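Local coordinates for protein beta-N-acetylhexosaminidase (PDB 4PYS) that probably hydrolyses terminal beta-linked N-acetylhexosamine units of glycans, as a family 20 glycoside hydrolase that also carries a bound zinc ion, at residues T169-E177 and R186-G194; I258-L267 and W298-R307. All coordinates share one frame; numbering follows the deposited sequence.

Overall arrangement
Both contacts belong to the TIM-barrel catalytic domain of family 20 and are largely buried, but they differ in place and chemistry. The centre of contact 1 lies about 21 Å from the centre of the chain, where barrel strand 163-170 turns back in a short hairpin and meets the loop following helix 183-186; main-chain groups and a water do most of the work. The centre of contact 2 is farther out, about 32 Å from that of the chain, and the contact joins the starts of helices 264-280 and 302-310 through zinc, salt bridges and a sandwiched indole, with its charged fringe partly exposed. Helix 264-280 links the two: it begins in contact 2 and its V273 touches W174 of contact 1.

Contact 1: T169-E177 and R186-G194; sequences TEGLGWRIE and RIGAFVGQG
G188 O takes the amide of W174 across this contact, the N to O distance being 3.0 Å and the N-H pointing almost straight at it (167°). The donor sits well above the carbonyl plane, and G173 CA adds a C-H contact to the same oxygen. One residue further along, the CB of A189 presses on W174 O at 3.2 Å. R175 NH1 bonds two carbonyls of the 197-199 run, those of Q197 and G199, and reaches A189 O only weakly. Near the turn, V191 CG2 lies 3.6 Å from L172 O, and a water bridges the segments, donating to L172 O (2.7 Å) and accepting from G192 N (2.9 Å).

What positions W174 is a beta hairpin with a two-residue loop, a type I turn from E170 to G173. Its indole leaves the interface, CG anti to the backbone N (chi1 -179°), and NE1 of W174 bonds I176 O in the ring plane at 2.7 Å. Helices 183-186, 231-236 and 264-280 all touch the W174 side chain. The W174 N to G188 O bond and the water bridge thus fasten the loop after helix 183-186 to the hairpin, R175 adding a weak link, with little side-chain interdigitation.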
loop_
_atom_site.group_PDB
_atom_site.type_symbol
_atom_site.label_atom_id
_atom_site.label_comp_id
_atom_site.label_asym_id
_atom_site.label_seq_id
_atom_site.Cartn_x
_atom_site.Cartn_y
_atom_site.Cartn_z
ATOM N N THR A 169 4.785 9.395 9.368
ATOM C CA THR A 169 5.608 9.999 10.411
ATOM C C THR A 169 7.009 9.442 10.348
ATOM O O THR A 169 7.204 8.248 10.126
ATOM C CB THR A 169 5.048 9.738 11.825
ATOM O OG1 THR A 169 5.224 8.353 12.156
ATOM C CG2 THR A 169 3.563 10.105 11.892
ATOM N N GLU A 170 7.979 10.323 10.543
ATOM C CA GLU A 170 9.389 9.972 10.464
ATOM C C GLU A 170 10.138 10.986 11.296
ATOM O O GLU A 170 9.565 12.014 11.687
ATOM C CB GLU A 170 9.878 10.082 9.022
ATOM C CG GLU A 170 9.823 8.780 8.252
ATOM C CD GLU A 170 10.766 7.752 8.835
ATOM O OE1 GLU A 170 11.773 8.172 9.444
ATOM O OE2 GLU A 170 10.499 6.537 8.696
ATOM N N GLY A 171 11.417 10.724 11.557
ATOM C CA GLY A 171 12.243 11.691 12.266
ATOM C C GLY A 171 12.288 13.006 11.498
ATOM O O GLY A 171 12.331 14.082 12.085
ATOM N N LEU A 172 12.239 12.902 10.172
ATOM C CA LEU A 172 12.346 14.060 9.292
ATOM C C LEU A 172 11.017 14.728 8.991
ATOM O O LEU A 172 10.973 15.679 8.210
ATOM C CB LEU A 172 12.969 13.645 7.959
ATOM C CG LEU A 172 14.484 13.731 7.842
ATOM C CD1 LEU A 172 14.950 13.033 6.573
ATOM C CD2 LEU A 172 14.923 15.183 7.863
ATOM N N GLY A 173 9.927 14.225 9.567
ATOM C CA GLY A 173 8.629 14.807 9.285
ATOM C C GLY A 173 7.461 14.071 9.904
ATOM O O GLY A 173 7.280 12.870 9.688
ATOM N N TRP A 174 6.671 14.799 10.683
ATOM C CA TRP A 174 5.387 14.292 11.143
ATOM C C TRP A 174 4.345 14.978 10.277
ATOM O O TRP A 174 4.193 16.193 10.352
ATOM C CB TRP A 174 5.156 14.673 12.607
ATOM C CG TRP A 174 3.871 14.146 13.120
ATOM C CD1 TRP A 174 2.615 14.601 12.830
ATOM C CD2 TRP A 174 3.700 13.036 14.006
ATOM N NE1 TRP A 174 1.675 13.840 13.482
ATOM C CE2 TRP A 174 2.315 12.871 14.210
ATOM C CE3 TRP A 174 4.586 12.160 14.637
ATOM C CZ2 TRP A 174 1.793 11.866 15.040
ATOM C CZ3 TRP A 174 4.071 11.165 15.458
ATOM C CH2 TRP A 174 2.688 11.028 15.653
ATOM N N ARG A 175 3.629 14.221 9.454
ATOM C CA ARG A 175 2.758 14.861 8.471
ATOM C C ARG A 175 1.270 14.626 8.658
ATOM O O ARG A 175 0.477 15.023 7.799
ATOM C CB ARG A 175 3.189 14.468 7.048
ATOM C CG ARG A 175 4.672 14.698 6.837
ATOM C CD ARG A 175 5.040 15.133 5.431
ATOM N NE ARG A 175 6.481 14.982 5.269
ATOM C CZ ARG A 175 7.358 15.957 5.444
ATOM N NH1 ARG A 175 6.943 17.186 5.740
ATOM N NH2 ARG A 175 8.654 15.711 5.303
ATOM N N ILE A 176 0.872 14.007 9.773
ATOM C CA ILE A 176 -0.550 13.760 9.994
ATOM C C ILE A 176 -1.071 14.717 11.060
ATOM O O ILE A 176 -0.562 14.742 12.182
ATOM C CB ILE A 176 -0.856 12.262 10.308
ATOM C CG1 ILE A 176 -2.351 12.060 10.544
ATOM C CG2 ILE A 176 -0.035 11.760 11.481
ATOM C CD1 ILE A 176 -3.173 12.251 9.292
ATOM N N GLU A 177 -2.042 15.548 10.690
ATOM C CA GLU A 177 -2.581 16.533 11.628
ATOM C C GLU A 177 -3.346 15.861 12.762
ATOM O O GLU A 177 -4.230 15.030 12.521
ATOM C CB GLU A 177 -3.487 17.548 10.916
ATOM C CG GLU A 177 -4.025 18.617 11.868
ATOM C CD GLU A 177 -4.946 19.626 11.206
ATOM O OE1 GLU A 177 -5.885 19.219 10.492
ATOM O OE2 GLU A 177 -4.740 20.836 11.424
ATOM N N ARG A 186 2.508 21.626 13.037
ATOM C CA ARG A 186 2.945 23.011 12.922
ATOM C C ARG A 186 4.455 23.155 13.086
ATOM O O ARG A 186 5.075 24.036 12.487
ATOM C CB ARG A 186 2.193 23.907 13.918
ATOM C CG ARG A 186 0.747 24.155 13.516
ATOM C CD ARG A 186 -0.103 24.658 14.678
ATOM N NE ARG A 186 0.370 25.928 15.213
ATOM C CZ ARG A 186 -0.374 26.738 15.960
ATOM N NH1 ARG A 186 0.129 27.878 16.406
ATOM N NH2 ARG A 186 -1.627 26.414 16.251
ATOM N N ILE A 187 5.045 22.285 13.895
ATOM C CA ILE A 187 6.491 22.257 14.054
ATOM C C ILE A 187 7.067 21.050 13.322
ATOM O O ILE A 187 8.009 21.168 12.535
ATOM C CB ILE A 187 6.881 22.172 15.536
ATOM C CG1 ILE A 187 6.412 23.426 16.277
ATOM C CG2 ILE A 187 8.390 21.972 15.693
ATOM C CD1 ILE A 187 7.011 23.569 17.648
ATOM N N GLY A 188 6.477 19.883 13.570
ATOM C CA GLY A 188 7.060 18.632 13.122
ATOM C C GLY A 188 7.039 18.372 11.628
ATOM O O GLY A 188 7.778 17.519 11.147
ATOM N N ALA A 189 6.208 19.094 10.883
ATOM C CA ALA A 189 6.157 18.901 9.428
ATOM C C ALA A 189 7.086 19.849 8.671
ATOM O O ALA A 189 7.078 19.883 7.434
ATOM C CB ALA A 189 4.735 19.046 8.921
ATOM N N PHE A 190 7.883 20.609 9.415
ATOM C CA PHE A 190 8.723 21.657 8.827
ATOM C C PHE A 190 10.165 21.574 9.328
ATOM O O PHE A 190 10.954 22.492 9.136
ATOM C CB PHE A 190 8.107 23.044 9.097
ATOM C CG PHE A 190 6.736 23.205 8.506
ATOM C CD1 PHE A 190 6.583 23.620 7.187
ATOM C CD2 PHE A 190 5.600 22.888 9.248
ATOM C CE1 PHE A 190 5.322 23.735 6.617
ATOM C CE2 PHE A 190 4.328 23.003 8.690
ATOM C CZ PHE A 190 4.188 23.427 7.369
ATOM N N VAL A 191 10.506 20.455 9.958
ATOM C CA VAL A 191 11.856 20.265 10.473
ATOM C C VAL A 191 12.846 19.935 9.354
ATOM O O VAL A 191 14.022 20.271 9.443
ATOM C CB VAL A 191 11.902 19.196 11.593
ATOM C CG1 VAL A 191 11.118 19.677 12.811
ATOM C CG2 VAL A 191 11.365 17.856 11.108
ATOM N N GLY A 192 12.356 19.290 8.299
ATOM C CA GLY A 192 13.179 18.980 7.138
ATOM C C GLY A 192 13.505 20.208 6.310
ATOM O O GLY A 192 12.630 21.032 6.029
ATOM N N GLN A 193 14.766 20.321 5.899
ATOM C CA GLN A 193 15.254 21.525 5.240
ATOM C C GLN A 193 15.504 21.348 3.745
ATOM O O GLN A 193 15.886 22.298 3.061
ATOM C CB GLN A 193 16.553 21.990 5.900
ATOM C CG GLN A 193 16.468 22.131 7.407
ATOM C CD GLN A 193 15.556 23.261 7.826
ATOM O OE1 GLN A 193 15.392 24.240 7.098
ATOM N NE2 GLN A 193 14.954 23.134 9.005
ATOM N N GLY A 194 15.315 20.137 3.238
ATOM C CA GLY A 194 15.609 19.880 1.841
ATOM C C GLY A 194 14.407 20.079 0.942
ATOM O O GLY A 194 13.310 20.359 1.428
HETATM O O HOH W 1 9.764 18.108 7.861
#

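Contact 2: I258-L267 and W298-R307; sequences IFCAGKDSTL and WDKCPDCRSR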
loop_
_atom_site.group_PDB
_atom_site.type_symbol
_atom_site.label_atom_id
_atom_site.label_comp_id
_atom_site.label_asym_id
_atom_site.label_seq_id
_atom_site.Cartn_x
_atom_site.Cartn_y
_atom_site.Cartn_z
ATOM N N ILE A 258 13.930 8.904 21.130
ATOM C CA ILE A 258 12.667 8.240 20.840
ATOM C C ILE A 258 11.648 8.569 21.928
ATOM O O ILE A 258 11.992 9.182 22.943
ATOM C CB ILE A 258 12.858 6.710 20.741
ATOM C CG1 ILE A 258 13.227 6.116 22.103
ATOM C CG2 ILE A 258 13.929 6.365 19.702
ATOM C CD1 ILE A 258 13.759 4.700 22.017
ATOM N N PHE A 259 10.394 8.181 21.711
ATOM C CA PHE A 259 9.367 8.360 22.733
ATOM C C PHE A 259 9.754 7.576 23.984
ATOM O O PHE A 259 10.189 6.429 23.893
ATOM C CB PHE A 259 8.000 7.886 22.231
ATOM C CG PHE A 259 7.465 8.675 21.067
ATOM C CD1 PHE A 259 7.253 10.046 21.177
ATOM C CD2 PHE A 259 7.147 8.039 19.872
ATOM C CE1 PHE A 259 6.752 10.774 20.107
ATOM C CE2 PHE A 259 6.644 8.753 18.795
ATOM C CZ PHE A 259 6.445 10.126 18.911
ATOM N N CYS A 260 9.605 8.198 25.147
ATOM C CA CYS A 260 9.937 7.537 26.401
ATOM C C CYS A 260 8.821 6.584 26.837
ATOM O O CYS A 260 7.741 7.024 27.224
ATOM C CB CYS A 260 10.188 8.587 27.483
ATOM S SG CYS A 260 10.590 7.908 29.097
ATOM N N ALA A 261 9.079 5.280 26.783
ATOM C CA ALA A 261 8.087 4.295 27.215
ATOM C C ALA A 261 7.873 4.341 28.729
ATOM O O ALA A 261 6.881 3.823 29.241
ATOM C CB ALA A 261 8.500 2.899 26.780
ATOM N N GLY A 262 8.808 4.965 29.438
ATOM C CA GLY A 262 8.750 5.030 30.886
ATOM C C GLY A 262 7.726 6.003 31.440
ATOM O O GLY A 262 7.289 5.871 32.588
ATOM N N LYS A 263 7.340 6.983 30.633
ATOM C CA LYS A 263 6.395 7.999 31.086
ATOM C C LYS A 263 4.968 7.639 30.700
ATOM O O LYS A 263 4.672 7.452 29.522
ATOM C CB LYS A 263 6.756 9.365 30.503
ATOM C CG LYS A 263 8.043 9.947 31.047
ATOM C CD LYS A 263 8.521 11.100 30.182
ATOM C CE LYS A 263 9.609 11.879 30.884
ATOM N NZ LYS A 263 10.700 10.979 31.345
ATOM N N ASP A 264 4.088 7.544 31.695
ATOM C CA ASP A 264 2.675 7.282 31.443
ATOM C C ASP A 264 2.081 8.392 30.577
ATOM O O ASP A 264 1.192 8.148 29.763
ATOM C CB ASP A 264 1.896 7.155 32.760
ATOM C CG ASP A 264 2.154 5.835 33.474
ATOM O OD1 ASP A 264 2.687 4.905 32.837
ATOM O OD2 ASP A 264 1.811 5.726 34.672
ATOM N N SER A 265 2.587 9.612 30.753
ATOM C CA SER A 265 2.169 10.737 29.923
ATOM C C SER A 265 2.485 10.493 28.448
ATOM O O SER A 265 1.738 10.919 27.565
ATOM C CB SER A 265 2.801 12.049 30.415
ATOM O OG SER A 265 4.215 11.962 30.493
ATOM N N THR A 266 3.581 9.789 28.178
ATOM C CA THR A 266 3.923 9.452 26.799
ATOM C C THR A 266 2.931 8.443 26.224
ATOM O O THR A 266 2.416 8.631 25.125
ATOM C CB THR A 266 5.358 8.916 26.668
ATOM O OG1 THR A 266 6.290 9.954 27.003
ATOM C CG2 THR A 266 5.626 8.462 25.243
ATOM N N LEU A 267 2.655 7.381 26.972
ATOM C CA LEU A 267 1.666 6.396 26.537
ATOM C C LEU A 267 0.300 7.043 26.331
ATOM O O LEU A 267 -0.350 6.827 25.310
ATOM C CB LEU A 267 1.567 5.232 27.528
ATOM C CG LEU A 267 2.417 4.015 27.151
ATOM C CD1 LEU A 267 3.902 4.327 27.286
ATOM C CD2 LEU A 267 2.040 2.792 27.975
ATOM N N TRP A 298 16.897 5.014 26.139
ATOM C CA TRP A 298 16.218 4.086 27.049
ATOM C C TRP A 298 17.149 3.492 28.100
ATOM O O TRP A 298 16.831 3.484 29.291
ATOM C CB TRP A 298 15.549 2.949 26.270
ATOM C CG TRP A 298 14.232 3.324 25.683
ATOM C CD1 TRP A 298 13.723 4.583 25.556
ATOM C CD2 TRP A 298 13.238 2.433 25.152
ATOM N NE1 TRP A 298 12.477 4.532 24.976
ATOM C CE2 TRP A 298 12.158 3.224 24.717
ATOM C CE3 TRP A 298 13.158 1.044 25.008
ATOM C CZ2 TRP A 298 11.013 2.672 24.136
ATOM C CZ3 TRP A 298 12.024 0.499 24.428
ATOM C CH2 TRP A 298 10.967 1.310 24.002
ATOM N N ASP A 299 18.300 3.005 27.648
ATOM C CA ASP A 299 19.271 2.334 28.510
ATOM C C ASP A 299 19.752 3.185 29.690
ATOM O O ASP A 299 20.381 2.667 30.616
ATOM C CB ASP A 299 20.470 1.868 27.679
ATOM N N LYS A 300 19.455 4.483 29.660
ATOM C CA LYS A 300 19.910 5.392 30.709
ATOM C C LYS A 300 18.783 6.205 31.355
ATOM O O LYS A 300 19.009 6.912 32.338
ATOM C CB LYS A 300 20.990 6.331 30.168
ATOM N N CYS A 301 17.576 6.104 30.804
ATOM C CA CYS A 301 16.430 6.844 31.332
ATOM C C CYS A 301 15.904 6.258 32.641
ATOM O O CYS A 301 15.540 5.083 32.692
ATOM C CB CYS A 301 15.302 6.875 30.301
ATOM S SG CYS A 301 13.767 7.604 30.914
ATOM N N PRO A 302 15.857 7.081 33.704
ATOM C CA PRO A 302 15.291 6.643 34.985
ATOM C C PRO A 302 13.850 6.156 34.842
ATOM O O PRO A 302 13.445 5.261 35.579
ATOM C CB PRO A 302 15.338 7.913 35.840
ATOM C CG PRO A 302 16.475 8.694 35.281
ATOM C CD PRO A 302 16.445 8.431 33.794
ATOM N N ASP A 303 13.099 6.727 33.901
ATOM C CA ASP A 303 11.708 6.334 33.685
ATOM C C ASP A 303 11.587 5.009 32.924
ATOM O O ASP A 303 10.675 4.225 33.185
ATOM C CB ASP A 303 10.925 7.446 32.973
ATOM C CG ASP A 303 10.975 8.767 33.724
ATOM O OD1 ASP A 303 10.439 8.837 34.853
ATOM O OD2 ASP A 303 11.545 9.739 33.183
ATOM N N CYS A 304 12.506 4.753 31.996
ATOM C CA CYS A 304 12.505 3.489 31.254
ATOM C C CYS A 304 13.048 2.317 32.080
ATOM O O CYS A 304 12.554 1.195 31.976
ATOM C CB CYS A 304 13.276 3.625 29.939
ATOM S SG CYS A 304 12.337 4.431 28.614
ATOM N N ARG A 305 14.061 2.583 32.898
ATOM C CA ARG A 305 14.621 1.564 33.779
ATOM C C ARG A 305 13.657 1.250 34.923
ATOM O O ARG A 305 13.598 0.119 35.409
ATOM C CB ARG A 305 15.970 2.021 34.337
ATOM N N SER A 306 12.903 2.260 35.348
ATOM C CA SER A 306 11.882 2.077 36.376
ATOM C C SER A 306 10.743 1.206 35.849
ATOM O O SER A 306 10.226 0.339 36.557
ATOM C CB SER A 306 11.346 3.431 36.854
ATOM O OG SER A 306 9.977 3.356 37.212
ATOM N N ARG A 307 10.362 1.439 34.598
ATOM C CA ARG A 307 9.291 0.672 33.972
ATOM C C ARG A 307 9.663 -0.803 33.839
ATOM O O ARG A 307 8.820 -1.680 34.029
ATOM C CB ARG A 307 8.948 1.242 32.596
ATOM C CG ARG A 307 7.726 0.595 31.966
ATOM C CD ARG A 307 6.452 1.160 32.563
ATOM N NE ARG A 307 6.115 2.437 31.943
ATOM C CZ ARG A 307 5.053 3.170 32.261
ATOM N NH1 ARG A 307 4.213 2.754 33.203
ATOM N NH2 ARG A 307 4.829 4.319 31.633
#
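R307 and D264 make the main charged pair, with NH1 and NH2 both aimed end-on at the single oxygen OD1. R307 NH1 stands 2.7 Å from D264 OD1, on its syn side, and NH2 meets the anti side; carboxylate and guanidinium planes are 33° apart. NE and NH2 of R307 also grip A261 O side-on, from opposite faces of its carbonyl plane, the NE bond measuring 3.1 Å. The arginine gets there by leaving its helix with CG anti to the backbone N (chi1 -173°) and then bending at chi2 and chi3 to wrap round the A261-G262 turn. K263 NZ forms a second salt bridge with D303 OD2; the modelled 2.4 Å between these two is too short to trust in detail. The same ammonium also bonds C242 O.

Between these ion pairs the backbones are in contact, G262 CA making a C-H...O contact of 3.1 Å with D303 O. Alongside, C260, C301 and C304 gather their sulfurs on the zinc ion, whose site C242 completes. C301 SG also caps helix 302-310 weakly, accepting from C304 N at 3.3 Å.

Farther out, W298 gives its NE1 hydrogen to F259 O at 3.2 Å, practically in the ring plane. I258 CD1 makes a CH-pi contact with one face, 3.4 Å from the centroid of the five-membered ring of W298, while C304 SG lies over the opposite face. A261 CB packs on W298 CZ2 at 3.7 Å.

With four cysteine ligands the metal site is of the kind usually structural, consistent with zinc and two salt bridges clamping together the starts of helices 264-280 and 302-310. D264, at the first turn of its helix, would probably be stabilised by the helix dipole as well as by R307.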